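PDB 5BY3: BtGH115A from Bacteroides thetaiotaomicron, which acts as a family GH115 4-O-methyl-alpha-glucuronidase with specificity for decorated arabinogalactans. Local coordinates for residues K77-A82 / K105-G110; K93-L98 / A109-H114; A643-N648 / F680-L685; D688-D693 / V771-V776. One frame throughout, in Å; residues are numbered along the deposited sequence.

Interaction 1: K77-A82 / K105-G110; sequences KLIEQA and KLVVAG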
loop_
_atom_site.group_PDB
_atom_site.type_symbol
_atom_site.label_atom_id
_atom_site.label_comp_id
_atom_site.label_asym_id
_atom_site.label_seq_id
_atom_site.Cartn_x
_atom_site.Cartn_y
_atom_site.Cartn_z
ATOM N N LYS A 77 -7.744 -16.293 -35.195
ATOM C CA LYS A 77 -8.666 -17.227 -35.859
ATOM C C LYS A 77 -8.917 -18.458 -34.971
ATOM O O LYS A 77 -9.917 -19.179 -35.139
ATOM C CB LYS A 77 -8.132 -17.626 -37.247
ATOM C CG LYS A 77 -9.167 -18.285 -38.152
ATOM C CD LYS A 77 -9.167 -17.675 -39.541
ATOM C CE LYS A 77 -10.544 -17.803 -40.167
ATOM N NZ LYS A 77 -10.744 -16.780 -41.224
ATOM N N LEU A 78 -8.001 -18.651 -34.020
ATOM C CA LEU A 78 -7.933 -19.812 -33.129
ATOM C C LEU A 78 -9.061 -19.808 -32.089
ATOM O O LEU A 78 -9.601 -20.867 -31.732
ATOM C CB LEU A 78 -6.571 -19.827 -32.418
ATOM C CG LEU A 78 -5.215 -20.080 -33.096
ATOM C CD1 LEU A 78 -4.936 -19.235 -34.344
ATOM C CD2 LEU A 78 -4.118 -19.841 -32.068
ATOM N N ILE A 79 -9.388 -18.606 -31.611
ATOM C CA ILE A 79 -10.451 -18.365 -30.631
ATOM C C ILE A 79 -11.818 -18.767 -31.188
ATOM O O ILE A 79 -12.618 -19.403 -30.481
ATOM C CB ILE A 79 -10.394 -16.891 -30.109
ATOM C CG1 ILE A 79 -9.303 -16.727 -29.037
ATOM C CG2 ILE A 79 -11.742 -16.362 -29.609
ATOM C CD1 ILE A 79 -9.302 -17.748 -27.912
ATOM N N GLU A 80 -12.061 -18.412 -32.453
ATOM C CA GLU A 80 -13.283 -18.798 -33.163
ATOM C C GLU A 80 -13.367 -20.309 -33.342
ATOM O O GLU A 80 -14.399 -20.915 -33.004
ATOM C CB GLU A 80 -13.353 -18.142 -34.542
ATOM C CG GLU A 80 -13.096 -16.645 -34.580
ATOM C CD GLU A 80 -13.154 -16.097 -35.993
ATOM O OE1 GLU A 80 -12.544 -16.704 -36.907
ATOM O OE2 GLU A 80 -13.814 -15.057 -36.191
ATOM N N GLN A 81 -12.274 -20.901 -33.844
ATOM C CA GLN A 81 -12.270 -22.291 -34.351
ATOM C C GLN A 81 -12.439 -23.414 -33.327
ATOM O O GLN A 81 -12.847 -24.520 -33.692
ATOM C CB GLN A 81 -11.086 -22.568 -35.305
ATOM C CG GLN A 81 -11.220 -21.965 -36.710
ATOM C CD GLN A 81 -12.655 -21.932 -37.259
ATOM O OE1 GLN A 81 -13.217 -20.852 -37.484
ATOM N NE2 GLN A 81 -13.253 -23.112 -37.469
ATOM N N ALA A 82 -12.135 -23.135 -32.060
ATOM C CA ALA A 82 -12.593 -23.984 -30.970
ATOM C C ALA A 82 -13.889 -23.363 -30.487
ATOM O O ALA A 82 -13.914 -22.188 -30.114
ATOM C CB ALA A 82 -11.562 -24.074 -29.863
ATOM N N LYS A 105 -9.821 -29.289 -24.346
ATOM C CA LYS A 105 -8.737 -28.317 -24.481
ATOM C C LYS A 105 -9.045 -27.118 -23.597
ATOM O O LYS A 105 -10.202 -26.766 -23.386
ATOM C CB LYS A 105 -8.582 -27.895 -25.945
ATOM C CG LYS A 105 -8.311 -29.064 -26.878
ATOM C CD LYS A 105 -8.034 -28.565 -28.284
ATOM C CE LYS A 105 -7.527 -29.663 -29.217
ATOM N NZ LYS A 105 -8.613 -30.589 -29.657
ATOM N N LEU A 106 -8.004 -26.506 -23.053
ATOM C CA LEU A 106 -8.158 -25.330 -22.218
ATOM C C LEU A 106 -8.094 -24.121 -23.113
ATOM O O LEU A 106 -7.087 -23.905 -23.791
ATOM C CB LEU A 106 -7.042 -25.276 -21.176
ATOM C CG LEU A 106 -7.074 -24.117 -20.192
ATOM C CD1 LEU A 106 -8.404 -23.996 -19.457
ATOM C CD2 LEU A 106 -5.943 -24.322 -19.212
ATOM N N VAL A 107 -9.170 -23.334 -23.114
ATOM C CA VAL A 107 -9.271 -22.130 -23.958
ATOM C C VAL A 107 -9.144 -20.911 -23.060
ATOM O O VAL A 107 -9.814 -20.827 -22.021
ATOM C CB VAL A 107 -10.595 -22.086 -24.773
ATOM C CG1 VAL A 107 -10.633 -20.892 -25.752
ATOM C CG2 VAL A 107 -10.820 -23.409 -25.508
ATOM N N VAL A 108 -8.258 -20.003 -23.466
ATOM C CA VAL A 108 -8.030 -18.736 -22.807
ATOM C C VAL A 108 -8.325 -17.637 -23.824
ATOM O O VAL A 108 -7.549 -17.404 -24.778
ATOM C CB VAL A 108 -6.568 -18.577 -22.290
ATOM C CG1 VAL A 108 -6.373 -17.219 -21.616
ATOM C CG2 VAL A 108 -6.154 -19.702 -21.342
ATOM N N ALA A 109 -9.427 -16.939 -23.564
ATOM C CA ALA A 109 -9.979 -15.924 -24.452
ATOM C C ALA A 109 -9.999 -14.574 -23.758
ATOM O O ALA A 109 -10.803 -14.357 -22.856
ATOM C CB ALA A 109 -11.385 -16.341 -24.881
ATOM N N GLY A 110 -9.097 -13.675 -24.150
ATOM C CA GLY A 110 -9.066 -12.317 -23.585
ATOM C C GLY A 110 -9.812 -11.285 -24.439
ATOM O O GLY A 110 -9.761 -11.328 -25.667
#
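I79 meets strand 106-110 through its terminal methyl alone, in an almost wholly apolar contact. CD1 of I79 lies 4.0 Å from V107 CG1 and 3.9 Å from A109 CB, touching the two residues that turn to the same face of the strand. The torsions account for this reach: CG1 stands anti to the carbonyl carbon (chi1 -80°), and chi2 then swings CD1 inward. A82 adds a looser touch, its CB 4.5 Å from V107 CG2. The methyl of A109 is small enough for the isoleucine tip to settle near the backbone, and beta-branched V107 suits an extended strand while offering CG1 to I79 and CG2 to A82.

A second kind of contact sets carbon against a carbonyl, with I79 CD1 3.6 Å from V108 O. At the end of the helix, A82 N bonds weakly to L78 O at 3.4 Å.

The axes of helix 77-81 and strand 106-110 come within 9.5 Å, their N-to-C directions 126° apart, so the short helix crosses the strand aslant. Strand 106-110 runs between strands 68-72 and 96-100 in a mixed sheet; I86 and L89 also cover A109, while V108 and L106 face I123 of helix 113-126 on the other side.

Interaction 2: K93-L98 / A109-H114; sequences KQAFML and AGSDSH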
loop_
_atom_site.group_PDB
_atom_site.type_symbol
_atom_site.label_atom_id
_atom_site.label_comp_id
_atom_site.label_asym_id
_atom_site.label_seq_id
_atom_site.Cartn_x
_atom_site.Cartn_y
_atom_site.Cartn_z
ATOM N N LYS A 93 -13.203 -4.441 -20.797
ATOM C CA LYS A 93 -11.853 -4.010 -20.400
ATOM C C LYS A 93 -11.030 -5.066 -19.623
ATOM O O LYS A 93 -11.470 -5.571 -18.595
ATOM C CB LYS A 93 -11.909 -2.658 -19.654
ATOM C CG LYS A 93 -12.807 -2.604 -18.401
ATOM C CD LYS A 93 -12.175 -1.737 -17.302
ATOM C CE LYS A 93 -13.055 -1.609 -16.066
ATOM N NZ LYS A 93 -12.262 -1.415 -14.817
ATOM N N GLN A 94 -9.853 -5.405 -20.157
ATOM C CA GLN A 94 -8.806 -6.219 -19.481
ATOM C C GLN A 94 -9.339 -7.565 -18.935
ATOM O O GLN A 94 -9.036 -7.967 -17.793
ATOM C CB GLN A 94 -8.124 -5.399 -18.363
ATOM C CG GLN A 94 -7.464 -4.098 -18.779
ATOM C CD GLN A 94 -7.023 -3.270 -17.575
ATOM O OE1 GLN A 94 -6.389 -3.787 -16.657
ATOM N NE2 GLN A 94 -7.379 -1.978 -17.566
ATOM N N ALA A 95 -10.164 -8.228 -19.742
ATOM C CA ALA A 95 -10.982 -9.342 -19.271
ATOM C C ALA A 95 -10.633 -10.644 -19.959
ATOM O O ALA A 95 -10.060 -10.627 -21.042
ATOM C CB ALA A 95 -12.469 -9.029 -19.415
ATOM N N PHE A 96 -10.946 -11.762 -19.300
ATOM C CA PHE A 96 -10.715 -13.079 -19.853
ATOM C C PHE A 96 -11.771 -14.070 -19.424
ATOM O O PHE A 96 -12.384 -13.924 -18.337
ATOM C CB PHE A 96 -9.312 -13.604 -19.529
ATOM C CG PHE A 96 -9.064 -13.839 -18.050
ATOM C CD1 PHE A 96 -9.435 -15.024 -17.449
ATOM C CD2 PHE A 96 -8.395 -12.888 -17.286
ATOM C CE1 PHE A 96 -9.198 -15.243 -16.099
ATOM C CE2 PHE A 96 -8.128 -13.101 -15.924
ATOM C CZ PHE A 96 -8.545 -14.273 -15.333
HETATM N N MSE A 97 -11.950 -15.059 -20.305
HETATM C CA MSE A 97 -12.734 -16.256 -20.106
HETATM C C MSE A 97 -11.800 -17.438 -20.172
HETATM O O MSE A 97 -10.945 -17.553 -21.079
HETATM C CB MSE A 97 -13.687 -16.397 -21.268
HETATM C CG MSE A 97 -15.057 -15.843 -20.915
HETATM SE SE MSE A 97 -16.306 -16.626 -22.213
HETATM C CE MSE A 97 -18.047 -16.336 -21.324
ATOM N N LEU A 98 -11.935 -18.318 -19.185
ATOM C CA LEU A 98 -11.309 -19.621 -19.234
ATOM C C LEU A 98 -12.401 -20.652 -19.370
ATOM O O LEU A 98 -13.392 -20.613 -18.634
ATOM C CB LEU A 98 -10.568 -19.908 -17.950
ATOM C CG LEU A 98 -9.321 -19.163 -17.549
ATOM C CD1 LEU A 98 -8.825 -19.905 -16.318
ATOM C CD2 LEU A 98 -8.308 -19.247 -18.663
ATOM N N ALA A 109 -9.427 -16.939 -23.564
ATOM C CA ALA A 109 -9.979 -15.924 -24.452
ATOM C C ALA A 109 -9.999 -14.574 -23.758
ATOM O O ALA A 109 -10.803 -14.357 -22.856
ATOM C CB ALA A 109 -11.385 -16.341 -24.881
ATOM N N GLY A 110 -9.097 -13.675 -24.150
ATOM C CA GLY A 110 -9.066 -12.317 -23.585
ATOM C C GLY A 110 -9.812 -11.285 -24.439
ATOM O O GLY A 110 -9.761 -11.328 -25.667
ATOM N N SER A 111 -10.487 -10.347 -23.785
ATOM C CA SER A 111 -11.215 -9.266 -24.448
ATOM C C SER A 111 -10.312 -8.254 -25.160
ATOM O O SER A 111 -10.724 -7.656 -26.168
ATOM C CB SER A 111 -12.104 -8.549 -23.439
ATOM O OG SER A 111 -11.346 -7.757 -22.529
ATOM N N ASP A 112 -9.112 -8.046 -24.606
ATOM C CA ASP A 112 -8.028 -7.244 -25.208
ATOM C C ASP A 112 -6.703 -7.967 -24.900
ATOM O O ASP A 112 -6.746 -9.097 -24.450
ATOM C CB ASP A 112 -8.044 -5.799 -24.718
ATOM C CG ASP A 112 -8.239 -5.694 -23.214
ATOM O OD1 ASP A 112 -7.529 -6.396 -22.459
ATOM O OD2 ASP A 112 -9.109 -4.905 -22.785
ATOM N N SER A 113 -5.551 -7.359 -25.198
ATOM C CA SER A 113 -4.232 -7.996 -25.033
ATOM C C SER A 113 -3.893 -8.246 -23.552
ATOM O O SER A 113 -3.403 -9.322 -23.195
ATOM C CB SER A 113 -3.144 -7.138 -25.667
ATOM O OG SER A 113 -3.520 -6.730 -26.963
ATOM N N HIS A 114 -4.155 -7.260 -22.699
ATOM C CA HIS A 114 -3.917 -7.438 -21.276
ATOM C C HIS A 114 -4.789 -8.541 -20.701
ATOM O O HIS A 114 -4.306 -9.418 -19.972
ATOM C CB HIS A 114 -4.019 -6.108 -20.540
ATOM C CG HIS A 114 -2.775 -5.291 -20.673
ATOM N ND1 HIS A 114 -2.442 -4.638 -21.838
ATOM C CD2 HIS A 114 -1.740 -5.089 -19.824
ATOM C CE1 HIS A 114 -1.270 -4.043 -21.694
ATOM N NE2 HIS A 114 -0.827 -4.290 -20.475
#
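M97 and A109 form an antiparallel hydrogen-bonded pair, A109 N to M97 O at 3.0 Å and M97 N to A109 O at 2.9 Å, followed by the non-hydrogen-bonded pair F96 and G110. Beyond the pairing, the backbone bond from S111 N to A95 O (2.8 Å) is joined by a side-chain one, A95 N to S111 OG at 3.1 Å; the same hydroxyl also reaches K92 O. G110 carries no side chain where a CB would be crowded by D112 O.

The segments belong to the beta hairpin of strands 96-100 and 106-110, whose second strand passes through S111 and D112 into helix 113-126, with D112 as N-cap. OD1 of D112 caps G115 N, and OD2 accepts Q94 N on its syn side at 2.8 Å, nearly straight at 166°. An alanine at D112 would probably leave both Q94 N and G115 N without their acceptor, freeing the Q94 turn from the helix start. NE2 of Q94 bonds to E161 O and OE1 takes R163 NH1, while Q94 CG lies 4.4 Å from H114 CB. The ring of F96 leads away from G110 to Y118 and E122 of the helix.

Interaction 3: A643-N648 / F680-L685; sequences AVCQWN and FSFGNL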
loop_
_atom_site.group_PDB
_atom_site.type_symbol
_atom_site.label_atom_id
_atom_site.label_comp_id
_atom_site.label_asym_id
_atom_site.label_seq_id
_atom_site.Cartn_x
_atom_site.Cartn_y
_atom_site.Cartn_z
ATOM N N ALA A 643 -9.131 3.901 35.218
ATOM C CA ALA A 643 -10.417 4.218 34.583
ATOM C C ALA A 643 -11.549 3.562 35.367
ATOM O O ALA A 643 -11.370 2.459 35.866
ATOM C CB ALA A 643 -10.408 3.705 33.147
ATOM N N VAL A 644 -12.703 4.217 35.495
ATOM C CA VAL A 644 -13.876 3.519 36.071
ATOM C C VAL A 644 -14.570 2.605 35.058
ATOM O O VAL A 644 -14.938 1.476 35.385
ATOM C CB VAL A 644 -14.893 4.427 36.819
ATOM C CG1 VAL A 644 -14.393 4.738 38.218
ATOM C CG2 VAL A 644 -15.213 5.700 36.050
ATOM N N CYS A 645 -14.736 3.082 33.831
ATOM C CA CYS A 645 -15.230 2.239 32.748
ATOM C C CYS A 645 -14.298 2.268 31.551
ATOM O O CYS A 645 -13.563 3.238 31.363
ATOM C CB CYS A 645 -16.622 2.658 32.332
ATOM S SG CYS A 645 -17.751 2.828 33.721
ATOM N N GLN A 646 -14.344 1.191 30.759
ATOM C CA GLN A 646 -13.559 1.037 29.550
ATOM C C GLN A 646 -14.325 0.144 28.569
ATOM O O GLN A 646 -14.596 -1.028 28.861
ATOM C CB GLN A 646 -12.207 0.423 29.905
ATOM C CG GLN A 646 -11.172 0.412 28.801
ATOM C CD GLN A 646 -9.764 0.597 29.346
ATOM O OE1 GLN A 646 -9.511 0.436 30.555
ATOM N NE2 GLN A 646 -8.836 0.942 28.455
ATOM N N TRP A 647 -14.644 0.708 27.403
ATOM C CA TRP A 647 -15.533 0.095 26.413
ATOM C C TRP A 647 -14.940 0.063 25.025
ATOM O O TRP A 647 -14.082 0.895 24.694
ATOM C CB TRP A 647 -16.837 0.877 26.325
ATOM C CG TRP A 647 -17.635 0.856 27.591
ATOM C CD1 TRP A 647 -18.094 -0.254 28.252
ATOM C CD2 TRP A 647 -18.093 1.993 28.344
ATOM N NE1 TRP A 647 -18.782 0.123 29.369
ATOM C CE2 TRP A 647 -18.807 1.495 29.449
ATOM C CE3 TRP A 647 -17.972 3.381 28.189
ATOM C CZ2 TRP A 647 -19.392 2.331 30.404
ATOM C CZ3 TRP A 647 -18.561 4.220 29.146
ATOM C CH2 TRP A 647 -19.260 3.685 30.234
ATOM N N ASN A 648 -15.402 -0.924 24.250
ATOM C CA ASN A 648 -15.313 -1.005 22.787
ATOM C C ASN A 648 -16.705 -0.707 22.248
ATOM O O ASN A 648 -17.677 -0.670 23.012
ATOM C CB ASN A 648 -14.860 -2.404 22.348
ATOM C CG ASN A 648 -15.732 -3.536 22.946
ATOM O OD1 ASN A 648 -16.891 -3.781 22.516
ATOM N ND2 ASN A 648 -15.170 -4.238 23.945
ATOM N N PHE A 680 -23.812 4.026 26.243
ATOM C CA PHE A 680 -23.015 3.261 27.230
ATOM C C PHE A 680 -23.539 3.524 28.626
ATOM O O PHE A 680 -23.925 4.651 28.936
ATOM C CB PHE A 680 -21.533 3.640 27.190
ATOM C CG PHE A 680 -20.876 3.337 25.891
ATOM C CD1 PHE A 680 -20.926 4.248 24.844
ATOM C CD2 PHE A 680 -20.233 2.135 25.699
ATOM C CE1 PHE A 680 -20.345 3.960 23.628
ATOM C CE2 PHE A 680 -19.638 1.845 24.489
ATOM C CZ PHE A 680 -19.695 2.755 23.451
ATOM N N SER A 681 -23.523 2.501 29.472
ATOM C CA SER A 681 -24.073 2.647 30.811
ATOM C C SER A 681 -23.121 2.188 31.916
ATOM O O SER A 681 -22.287 1.263 31.746
ATOM C CB SER A 681 -25.448 1.970 30.925
ATOM O OG SER A 681 -25.319 0.561 30.834
ATOM N N PHE A 682 -23.273 2.851 33.061
ATOM C CA PHE A 682 -22.383 2.630 34.176
ATOM C C PHE A 682 -23.052 3.073 35.463
ATOM O O PHE A 682 -24.021 3.864 35.449
ATOM C CB PHE A 682 -21.034 3.353 33.957
ATOM C CG PHE A 682 -21.154 4.851 33.813
ATOM C CD1 PHE A 682 -21.582 5.428 32.615
ATOM C CD2 PHE A 682 -20.839 5.686 34.876
ATOM C CE1 PHE A 682 -21.707 6.807 32.482
ATOM C CE2 PHE A 682 -20.956 7.067 34.750
ATOM C CZ PHE A 682 -21.388 7.627 33.548
ATOM N N GLY A 683 -22.493 2.571 36.562
ATOM C CA GLY A 683 -23.123 2.654 37.855
ATOM C C GLY A 683 -22.731 3.849 38.685
ATOM O O GLY A 683 -22.486 4.963 38.184
ATOM N N ASN A 684 -22.681 3.569 39.978
ATOM C CA ASN A 684 -22.438 4.539 41.004
ATOM C C ASN A 684 -20.967 4.939 41.063
ATOM O O ASN A 684 -20.100 4.089 41.339
ATOM C CB ASN A 684 -22.863 3.928 42.337
ATOM C CG ASN A 684 -23.138 4.969 43.391
ATOM O OD1 ASN A 684 -23.603 6.073 43.078
ATOM N ND2 ASN A 684 -22.864 4.624 44.657
ATOM N N LEU A 685 -20.704 6.220 40.785
ATOM C CA LEU A 685 -19.373 6.827 40.965
ATOM C C LEU A 685 -19.247 7.607 42.286
ATOM O O LEU A 685 -20.258 7.941 42.914
ATOM C CB LEU A 685 -19.046 7.779 39.807
ATOM C CG LEU A 685 -19.202 7.348 38.341
ATOM C CD1 LEU A 685 -18.898 8.530 37.431
ATOM C CD2 LEU A 685 -18.375 6.120 37.962
#
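W647 and F680 lie with their rings near parallel, planes 28° apart, but slid so far past each other that they barely overlap. What covers the six-membered ring of W647 is chiefly the base of the phenylalanine: F680 CB stands 3.6 Å from its centroid, nearly on the ring normal, a CH-pi contact. F680 CD2 lies over the same face toward the rim, 3.4 Å from W647 CD2. The opposite face is met by C645 CB, so the indole is clasped between a neighbour two residues back and the facing strand. The side chain of F682 crosses that of W647 at about a right angle and sets CD1 at the indole edge, 3.8 Å from W647 CH2.

Strand 646-647 pairs with strand 766-772 in one antiparallel sheet, strand 677-682 borders another, and the large aromatics fill the space between them. This two-sheet packing is consistent with a galactose-binding-like fold for the C-terminal domain. An alanine at W647 would probably open a gap between the sheets, leaving F680 CB without the ring face it packs on and F682 CD1 without its edge partner.

C645 suits a tight spot beside F682, where C645 SG lies 3.3 Å from F682 CB; the sulfur is oblique to the phenyl ring, 4.9 Å from SG to centroid. Farther along, V644 CG2 touches L685 CD2 at 3.7 Å, and at the other end N648 O lies in the plane of the F680 ring, 3.5 Å from F680 CE2.

Interaction 4: D688-D693 / V771-V776; sequences DSVEVD and VMLYEV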
loop_
_atom_site.group_PDB
_atom_site.type_symbol
_atom_site.label_atom_id
_atom_site.label_comp_id
_atom_site.label_asym_id
_atom_site.label_seq_id
_atom_site.Cartn_x
_atom_site.Cartn_y
_atom_site.Cartn_z
ATOM N N ASP A 688 -17.366 14.635 42.059
ATOM C CA ASP A 688 -18.200 15.665 41.426
ATOM C C ASP A 688 -18.467 15.425 39.914
ATOM O O ASP A 688 -19.589 15.618 39.417
ATOM C CB ASP A 688 -17.498 17.027 41.684
ATOM C CG ASP A 688 -18.277 18.257 41.163
ATOM O OD1 ASP A 688 -19.501 18.183 40.922
ATOM O OD2 ASP A 688 -17.644 19.331 41.016
ATOM N N SER A 689 -17.430 14.983 39.205
ATOM C CA SER A 689 -17.392 15.041 37.743
ATOM C C SER A 689 -16.840 13.751 37.161
ATOM O O SER A 689 -16.356 12.892 37.906
ATOM C CB SER A 689 -16.527 16.235 37.287
ATOM O OG SER A 689 -17.238 17.462 37.338
ATOM N N VAL A 690 -16.923 13.640 35.829
ATOM C CA VAL A 690 -16.393 12.500 35.041
ATOM C C VAL A 690 -15.570 12.994 33.846
ATOM O O VAL A 690 -15.992 13.930 33.144
ATOM C CB VAL A 690 -17.520 11.518 34.572
ATOM C CG1 VAL A 690 -18.570 12.213 33.704
ATOM C CG2 VAL A 690 -16.938 10.307 33.860
ATOM N N GLU A 691 -14.403 12.371 33.626
ATOM C CA GLU A 691 -13.583 12.680 32.440
ATOM C C GLU A 691 -13.847 11.654 31.352
ATOM O O GLU A 691 -13.456 10.506 31.473
ATOM C CB GLU A 691 -12.080 12.744 32.780
ATOM C CG GLU A 691 -11.215 13.419 31.708
ATOM C CD GLU A 691 -9.741 13.031 31.788
ATOM O OE1 GLU A 691 -9.027 13.487 32.705
ATOM O OE2 GLU A 691 -9.288 12.259 30.924
ATOM N N VAL A 692 -14.505 12.062 30.285
ATOM C CA VAL A 692 -14.777 11.132 29.183
ATOM C C VAL A 692 -13.688 11.213 28.128
ATOM O O VAL A 692 -13.459 12.275 27.574
ATOM C CB VAL A 692 -16.181 11.366 28.585
ATOM C CG1 VAL A 692 -16.489 10.345 27.484
ATOM C CG2 VAL A 692 -17.206 11.298 29.704
ATOM N N ASP A 693 -13.049 10.072 27.858
ATOM C CA ASP A 693 -11.857 9.933 27.002
ATOM C C ASP A 693 -12.271 9.073 25.816
ATOM O O ASP A 693 -12.505 7.887 25.953
ATOM C CB ASP A 693 -10.759 9.257 27.835
ATOM C CG ASP A 693 -9.385 9.246 27.157
ATOM O OD1 ASP A 693 -9.290 9.579 25.956
ATOM O OD2 ASP A 693 -8.396 8.849 27.840
ATOM N N VAL A 771 -13.460 4.035 24.509
ATOM C CA VAL A 771 -14.002 5.012 25.440
ATOM C C VAL A 771 -13.479 4.628 26.839
ATOM O O VAL A 771 -13.551 3.453 27.221
ATOM C CB VAL A 771 -15.552 5.014 25.451
ATOM C CG1 VAL A 771 -16.057 6.063 26.428
ATOM C CG2 VAL A 771 -16.145 5.304 24.063
HETATM N N MSE A 772 -12.939 5.603 27.581
HETATM C CA MSE A 772 -12.605 5.415 29.009
HETATM C C MSE A 772 -13.268 6.455 29.906
HETATM O O MSE A 772 -13.704 7.509 29.437
HETATM C CB MSE A 772 -11.107 5.342 29.213
HETATM C CG MSE A 772 -10.515 4.104 28.545
HETATM SE SE MSE A 772 -9.891 4.568 26.739
HETATM C CE MSE A 772 -8.114 3.710 26.742
ATOM N N LEU A 773 -13.356 6.167 31.205
ATOM C CA LEU A 773 -14.154 7.021 32.109
ATOM C C LEU A 773 -13.458 7.918 33.155
ATOM O O LEU A 773 -13.727 9.104 33.148
ATOM C CB LEU A 773 -15.463 6.358 32.576
ATOM C CG LEU A 773 -16.757 7.010 32.024
ATOM C CD1 LEU A 773 -16.792 7.376 30.543
ATOM C CD2 LEU A 773 -17.979 6.170 32.351
ATOM N N TYR A 774 -12.617 7.400 34.048
ATOM C CA TYR A 774 -11.897 8.271 35.061
ATOM C C TYR A 774 -12.734 9.235 35.950
ATOM O O TYR A 774 -13.360 10.190 35.452
ATOM C CB TYR A 774 -10.714 9.070 34.440
ATOM C CG TYR A 774 -9.847 8.258 33.504
ATOM C CD1 TYR A 774 -8.943 7.291 33.991
ATOM C CD2 TYR A 774 -9.954 8.435 32.125
ATOM C CE1 TYR A 774 -8.166 6.526 33.113
ATOM C CE2 TYR A 774 -9.185 7.691 31.250
ATOM C CZ TYR A 774 -8.308 6.732 31.740
ATOM O OH TYR A 774 -7.570 6.032 30.824
ATOM N N GLU A 775 -12.678 9.016 37.267
ATOM C CA GLU A 775 -13.401 9.856 38.247
ATOM C C GLU A 775 -13.103 11.373 38.197
ATOM O O GLU A 775 -13.840 12.089 37.523
ATOM C CB GLU A 775 -13.344 9.256 39.661
ATOM C CG GLU A 775 -14.669 8.598 40.051
ATOM C CD GLU A 775 -14.545 7.304 40.849
ATOM O OE1 GLU A 775 -15.479 6.474 40.733
ATOM O OE2 GLU A 775 -13.556 7.117 41.598
ATOM N N VAL A 776 -12.053 11.852 38.876
ATOM C CA VAL A 776 -11.600 13.287 38.827
ATOM C C VAL A 776 -12.553 14.380 39.384
ATOM O O VAL A 776 -13.778 14.242 39.333
ATOM C CB VAL A 776 -11.037 13.722 37.433
ATOM C CG1 VAL A 776 -10.306 12.576 36.743
ATOM C CG2 VAL A 776 -12.113 14.319 36.529
#
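D693 O receives M772 N at 2.8 Å, and the CA of V771 leans on the same oxygen at 3.3 Å. With D693 N bonded to M772 O at 3.1 Å, this makes D693 and M772 an antiparallel hydrogen-bonded pair in the beta sandwich of the C-terminal domain, where strand 689-696 lies between strands 741-748 and 766-772. Past M772 the second segment leaves regular strand geometry, yet one more bond holds it: E691 N points almost straight (175°) at Y774 O, 3.0 Å away. The modelled carbonyls of E691 and L773 come too close to each other, so the peptide setting there is doubtful.

On the face turned into the sandwich the side chains are branched and apolar, as suits a buried sheet face. V690 CG2 packs on L773 CG at 3.8 Å. V692 and L773 lie side by side and point the same way, CG2 to CD1 4.0 Å.

The other face carries acids and a ring. E691, its chain extended beyond CG, ends with OE1 in a salt bridge to R641, which also makes a cation-pi contact with Y774. D693 OD1 bridges to R695. D693 OD2 sits at the edge of the Y774 ring, near its plane and 3.7 Å from Y774 CE2.

How the interactions relate
The four contacts form two clusters on opposite sides of the chain's centre, 57 to 69 Å apart between centres. Interactions 1 and 2 share A109 and G110 and use strand 106-110 in two ways: one covers its face with a helix by methyl packing, the other pairs its end with strand 96-100 and holds the following turn by hydrogen bonds. Interactions 3 and 4 touch within the C-terminal sandwich, W647 N making a probable hydrogen bond to V771 O. There interaction 3 works between sheets through aromatic rings, whereas interaction 4 works within one sheet, with backbone bonds and charged side chains on one face. Interaction 3 is partly buried; the other three are buried contacts.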